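Local coordinates for HTH-type transcriptional repressor NemR (PDB 4YZE), which represses transcription of the nemRA-gloA operon by binding the NemR box and responds to electrophiles and reactive chlorine species, at residues Glu20-Gln25 with Thr29-Ser34; Gln163-Leu168 with Ala190-Ile195. The protein carries 5 engineered substitutions. All coordinates share one frame; numbering follows the deposited sequence.

Contact 1: residues Glu20-Gln25 with Thr29-Ser34; sequences EQLSLQ and TGMGLS. Engineered in segment 20-25: Ser23 (natural residue Cys).
Ser23 OG hydrogen-bonds to the carbonyl O of Gly19, one turn back in helix 10-26, while lying 4.2 Å from Met31 SD on the segment that follows the helix. Ser23 is engineered in place of a cysteine that forms a transient interchain disulfide in the presence of reactive electrophiles. Its CA is 6.1 Å from Met31 CA, the nearest backbone approach of the two segments. Leu22 supplies most of the helix side of the contact: its CB is 3.9 Å from Met31 SD, and its CD1 branch is 4.1 Å from Met31 CG. Met31 CG stands anti to its own backbone N (chi1 179°), which carries the thioether out to the helix; a bend at chi3 (67°) then turns CE away from Leu22, to the side where Ser23 OG lies. The two side chains cross at about a right angle, with Met31 CG and SD meeting Leu22 at CB and CD1. Cutting Met31 back to an alanine would probably leave Leu22 CB and CD1 without their thioether neighbour and open a gap beside Ser23. The carbonyl O of Met31 accepts a hydrogen bond from Lys54 NZ. Next comes Gly32, the N-cap residue of helix 33-40, and Leu22 also packs on Glu35, Leu36 and Thr39 of that helix. A small buried contact, mainly Leu22 against the Met31 thioether, thus seats the first helix against the start of the predicted helix-turn-helix, as in the compact helical DNA-binding domain of TetR-family repressors.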
loop_
_atom_site.group_PDB
_atom_site.type_symbol
_atom_site.label_atom_id
_atom_site.label_comp_id
_atom_site.label_asym_id
_atom_site.label_seq_id
_atom_site.Cartn_x
_atom_site.Cartn_y
_atom_site.Cartn_z
ATOM N N GLU A 20 -16.962 -8.363 7.851
ATOM C CA GLU A 20 -15.960 -7.303 7.787
ATOM C C GLU A 20 -14.892 -7.508 8.863
ATOM O O GLU A 20 -13.699 -7.497 8.555
ATOM C CB GLU A 20 -16.602 -5.911 7.875
ATOM C CG GLU A 20 -15.584 -4.763 7.879
ATOM C CD GLU A 20 -16.198 -3.411 7.581
ATOM O OE1 GLU A 20 -15.476 -2.401 7.719
ATOM O OE2 GLU A 20 -17.389 -3.352 7.196
ATOM N N GLN A 21 -15.320 -7.730 10.106
ATOM C CA GLN A 21 -14.386 -7.972 11.206
ATOM C C GLN A 21 -13.428 -9.126 10.893
ATOM O O GLN A 21 -12.216 -9.005 11.089
ATOM C CB GLN A 21 -15.136 -8.238 12.522
ATOM N N LEU A 22 -13.973 -10.232 10.388
ATOM C CA LEU A 22 -13.170 -11.417 10.074
ATOM C C LEU A 22 -12.223 -11.216 8.884
ATOM O O LEU A 22 -11.067 -11.650 8.937
ATOM C CB LEU A 22 -14.073 -12.630 9.824
ATOM C CG LEU A 22 -14.731 -13.294 11.029
ATOM C CD1 LEU A 22 -15.717 -14.364 10.555
ATOM C CD2 LEU A 22 -13.668 -13.906 11.934
ATOM N N SER A 23 -12.721 -10.592 7.811
ATOM C CA SER A 23 -11.900 -10.246 6.652
ATOM C C SER A 23 -10.725 -9.384 7.090
ATOM O O SER A 23 -9.593 -9.577 6.640
ATOM C CB SER A 23 -12.717 -9.465 5.617
ATOM O OG SER A 23 -13.645 -10.292 4.941
ATOM N N LEU A 24 -11.010 -8.432 7.975
ATOM C CA LEU A 24 -10.008 -7.476 8.425
ATOM C C LEU A 24 -8.933 -8.202 9.221
ATOM O O LEU A 24 -7.758 -7.829 9.179
ATOM C CB LEU A 24 -10.663 -6.380 9.272
ATOM C CG LEU A 24 -9.771 -5.269 9.824
ATOM C CD1 LEU A 24 -9.041 -4.576 8.690
ATOM C CD2 LEU A 24 -10.579 -4.264 10.629
ATOM N N GLN A 25 -9.346 -9.256 9.926
ATOM C CA GLN A 25 -8.454 -10.017 10.784
ATOM C C GLN A 25 -7.588 -11.003 10.010
ATOM O O GLN A 25 -6.410 -11.179 10.328
ATOM C CB GLN A 25 -9.254 -10.785 11.842
ATOM C CG GLN A 25 -9.638 -9.984 13.078
ATOM C CD GLN A 25 -10.144 -10.874 14.213
ATOM O OE1 GLN A 25 -10.761 -11.920 13.978
ATOM N NE2 GLN A 25 -9.873 -10.465 15.452
ATOM N N THR A 29 -10.184 -14.027 1.425
ATOM C CA THR A 29 -10.044 -15.393 0.925
ATOM C C THR A 29 -9.765 -16.337 2.077
ATOM O O THR A 29 -10.113 -17.522 2.025
ATOM C CB THR A 29 -8.908 -15.508 -0.096
ATOM O OG1 THR A 29 -7.819 -14.673 0.315
ATOM C CG2 THR A 29 -9.388 -15.069 -1.476
ATOM N N GLY A 30 -9.130 -15.797 3.116
ATOM C CA GLY A 30 -8.834 -16.551 4.319
ATOM C C GLY A 30 -10.087 -16.907 5.097
ATOM O O GLY A 30 -10.164 -17.971 5.678
ATOM N N MET A 31 -11.070 -16.014 5.109
ATOM C CA MET A 31 -12.299 -16.251 5.855
ATOM C C MET A 31 -13.179 -17.320 5.222
ATOM O O MET A 31 -13.727 -17.107 4.148
ATOM C CB MET A 31 -13.097 -14.958 5.973
ATOM C CG MET A 31 -14.398 -15.122 6.724
ATOM S SD MET A 31 -15.490 -13.728 6.414
ATOM C CE MET A 31 -15.856 -13.966 4.674
ATOM N N GLY A 32 -13.337 -18.456 5.897
ATOM C CA GLY A 32 -14.216 -19.499 5.406
ATOM C C GLY A 32 -15.647 -19.250 5.848
ATOM O O GLY A 32 -15.886 -18.670 6.911
ATOM N N LEU A 33 -16.599 -19.687 5.027
ATOM C CA LEU A 33 -18.023 -19.574 5.337
ATOM C C LEU A 33 -18.416 -20.087 6.732
ATOM O O LEU A 33 -19.048 -19.362 7.506
ATOM C CB LEU A 33 -18.845 -20.307 4.281
ATOM C CG LEU A 33 -19.895 -19.505 3.512
ATOM C CD1 LEU A 33 -20.944 -20.465 2.950
ATOM C CD2 LEU A 33 -20.540 -18.415 4.371
ATOM N N SER A 34 -18.060 -21.331 7.056
ATOM C CA SER A 34 -18.457 -21.889 8.343
ATOM C C SER A 34 -17.920 -21.057 9.507
ATOM O O SER A 34 -18.593 -20.902 10.525
ATOM C CB SER A 34 -18.053 -23.368 8.478
ATOM O OG SER A 34 -16.646 -23.532 8.434
#

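Contact 2: residues Gln163-Leu168 with Ala190-Ile195; sequences QVLYAL and AHVKNI
Val192 reaches from helix 183-195 toward Leu165 and Leu168 on helix 158-179. Its CB remains back from the meeting point, 4.6 Å from Leu165 CD2, and the two methyls do the touching. CG1, anti to the backbone N (chi1 175°), comes within 4.2 Å of Leu165 CD2. CG2, set beside the backbone N, touches both leucines, which reach it from directions about a right angle apart: Leu165 CD2 is 3.9 Å away, and Leu168 CD1 touches it at the same distance of 3.9 Å. The valine crosses Leu165 at about a right angle, whereas Leu168 and Val192 pass alongside each other pointing opposite ways. Leu168 CD1 also approaches His191 CD2 at 4.3 Å, oblique to the imidazole ring. The axes of segments 163-168 and 190-195 are nearly antiparallel (168°) and come no closer than 11.9 Å, and side-chain ends, methyls and one ring carbon, make the contact across that spacing. Helix 84-97 contributes Leu89 and Tyr92, which also pack on Val192, and Tyr92 OH hydrogen-bonds to Leu165 O. The second subunit adjoins as well: its Val164 packs on His191, and its Glu183 is hydrogen-bonded to Gln163, consistent with the paired helices of TetR-type dimers. Between these segments the join is made of methyl and ring-carbon contacts, so it depends on close fit and burial rather than on the direction of any polar bond.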
loop_
_atom_site.group_PDB
_atom_site.type_symbol
_atom_site.label_atom_id
_atom_site.label_comp_id
_atom_site.label_asym_id
_atom_site.label_seq_id
_atom_site.Cartn_x
_atom_site.Cartn_y
_atom_site.Cartn_z
ATOM N N GLN A 163 -5.238 12.344 -6.027
ATOM C CA GLN A 163 -4.838 10.957 -6.230
ATOM C C GLN A 163 -3.519 10.678 -5.534
ATOM O O GLN A 163 -3.298 9.602 -4.965
ATOM C CB GLN A 163 -4.748 10.666 -7.731
ATOM C CG GLN A 163 -6.120 10.630 -8.371
ATOM C CD GLN A 163 -6.097 10.549 -9.889
ATOM O OE1 GLN A 163 -7.141 10.360 -10.517
ATOM N NE2 GLN A 163 -4.915 10.688 -10.485
ATOM N N VAL A 164 -2.636 11.662 -5.588
ATOM C CA VAL A 164 -1.367 11.597 -4.877
ATOM C C VAL A 164 -1.609 11.503 -3.386
ATOM O O VAL A 164 -0.945 10.733 -2.715
ATOM C CB VAL A 164 -0.501 12.846 -5.176
ATOM C CG1 VAL A 164 0.656 13.001 -4.160
ATOM C CG2 VAL A 164 0.023 12.778 -6.598
ATOM N N LEU A 165 -2.539 12.303 -2.870
ATOM C CA LEU A 165 -2.845 12.290 -1.436
ATOM C C LEU A 165 -3.349 10.912 -1.014
ATOM O O LEU A 165 -3.008 10.397 0.066
ATOM C CB LEU A 165 -3.901 13.340 -1.092
ATOM C CG LEU A 165 -3.541 14.832 -1.133
ATOM C CD1 LEU A 165 -4.764 15.665 -0.799
ATOM C CD2 LEU A 165 -2.409 15.173 -0.162
ATOM N N TYR A 166 -4.170 10.311 -1.864
ATOM C CA TYR A 166 -4.706 8.983 -1.564
ATOM C C TYR A 166 -3.592 7.953 -1.662
ATOM O O TYR A 166 -3.444 7.111 -0.781
ATOM C CB TYR A 166 -5.875 8.643 -2.496
ATOM C CG TYR A 166 -6.470 7.288 -2.191
ATOM C CD1 TYR A 166 -7.271 7.098 -1.073
ATOM C CD2 TYR A 166 -6.204 6.193 -2.995
ATOM C CE1 TYR A 166 -7.813 5.862 -0.772
ATOM C CE2 TYR A 166 -6.748 4.933 -2.704
ATOM C CZ TYR A 166 -7.548 4.780 -1.591
ATOM O OH TYR A 166 -8.086 3.546 -1.282
ATOM N N ALA A 167 -2.789 8.027 -2.721
ATOM C CA ALA A 167 -1.685 7.075 -2.866
ATOM C C ALA A 167 -0.759 7.208 -1.662
ATOM O O ALA A 167 -0.285 6.216 -1.109
ATOM C CB ALA A 167 -0.934 7.325 -4.128
ATOM N N LEU A 168 -0.526 8.446 -1.233
ATOM C CA LEU A 168 0.373 8.685 -0.095
ATOM C C LEU A 168 -0.165 8.061 1.193
ATOM O O LEU A 168 0.577 7.417 1.958
ATOM C CB LEU A 168 0.562 10.192 0.102
ATOM C CG LEU A 168 1.800 10.818 0.750
ATOM C CD1 LEU A 168 1.429 12.086 1.521
ATOM C CD2 LEU A 168 2.580 9.891 1.620
ATOM N N ALA A 190 3.073 15.622 7.939
ATOM C CA ALA A 190 3.943 16.798 7.900
ATOM C C ALA A 190 4.192 17.225 6.452
ATOM O O ALA A 190 4.287 18.415 6.161
ATOM C CB ALA A 190 5.250 16.539 8.627
ATOM N N HIS A 191 4.269 16.256 5.539
ATOM C CA HIS A 191 4.520 16.597 4.138
ATOM C C HIS A 191 3.282 17.231 3.471
ATOM O O HIS A 191 3.408 18.190 2.682
ATOM C CB HIS A 191 5.067 15.392 3.379
ATOM C CG HIS A 191 5.160 15.577 1.895
ATOM N ND1 HIS A 191 6.270 16.112 1.276
ATOM C CD2 HIS A 191 4.301 15.242 0.903
ATOM C CE1 HIS A 191 6.080 16.124 -0.033
ATOM N NE2 HIS A 191 4.893 15.596 -0.286
ATOM N N VAL A 192 2.096 16.731 3.815
ATOM C CA VAL A 192 0.856 17.341 3.338
ATOM C C VAL A 192 0.729 18.802 3.800
ATOM O O VAL A 192 0.311 19.680 3.020
ATOM C CB VAL A 192 -0.371 16.534 3.782
ATOM C CG1 VAL A 192 -1.658 17.249 3.396
ATOM C CG2 VAL A 192 -0.337 15.124 3.172
ATOM N N LYS A 193 1.089 19.058 5.061
ATOM C CA LYS A 193 1.074 20.420 5.611
ATOM C C LYS A 193 1.894 21.375 4.770
ATOM O O LYS A 193 1.563 22.553 4.657
ATOM C CB LYS A 193 1.628 20.445 7.034
ATOM C CG LYS A 193 0.599 20.159 8.117
ATOM C CD LYS A 193 1.245 20.125 9.505
ATOM C CE LYS A 193 0.226 19.707 10.552
ATOM N NZ LYS A 193 0.856 19.369 11.861
ATOM N N ASN A 194 2.973 20.871 4.185
ATOM C CA ASN A 194 3.853 21.718 3.389
ATOM C C ASN A 194 3.381 21.823 1.930
ATOM O O ASN A 194 3.558 22.846 1.282
ATOM C CB ASN A 194 5.288 21.189 3.468
ATOM C CG ASN A 194 6.307 22.185 2.955
ATOM O OD1 ASN A 194 6.908 21.989 1.895
ATOM N ND2 ASN A 194 6.503 23.268 3.703
ATOM N N ILE A 195 2.763 20.761 1.424
ATOM C CA ILE A 195 2.332 20.708 0.028
ATOM C C ILE A 195 1.017 21.461 -0.180
ATOM O O ILE A 195 0.856 22.183 -1.166
ATOM C CB ILE A 195 2.197 19.238 -0.450
ATOM C CG1 ILE A 195 3.578 18.594 -0.547
ATOM C CG2 ILE A 195 1.521 19.172 -1.791
ATOM C CD1 ILE A 195 4.577 19.465 -1.306
#

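In the fold
From the N terminus, helix 10-26 leads through a short turn into segment 29-34, and contact 1 closes this small loop, with three residues between its segments, at the entry to helix 33-40. The chain then passes through helices 44-50, 54-79, 84-97, 109-114 and 122-148 before contact 2 opens on helix 158-179. That contact closes a larger hairpin of 21 intervening residues by bringing back helix 183-195. The two loops follow in series, neither nesting nor crossing. The centres of the two contacts are about 32 Å apart, on opposite sides of the chain's centre: contact 1 joins parts of the DNA-binding domain, and contact 2 joins helices of the C-terminal domain next to the second subunit.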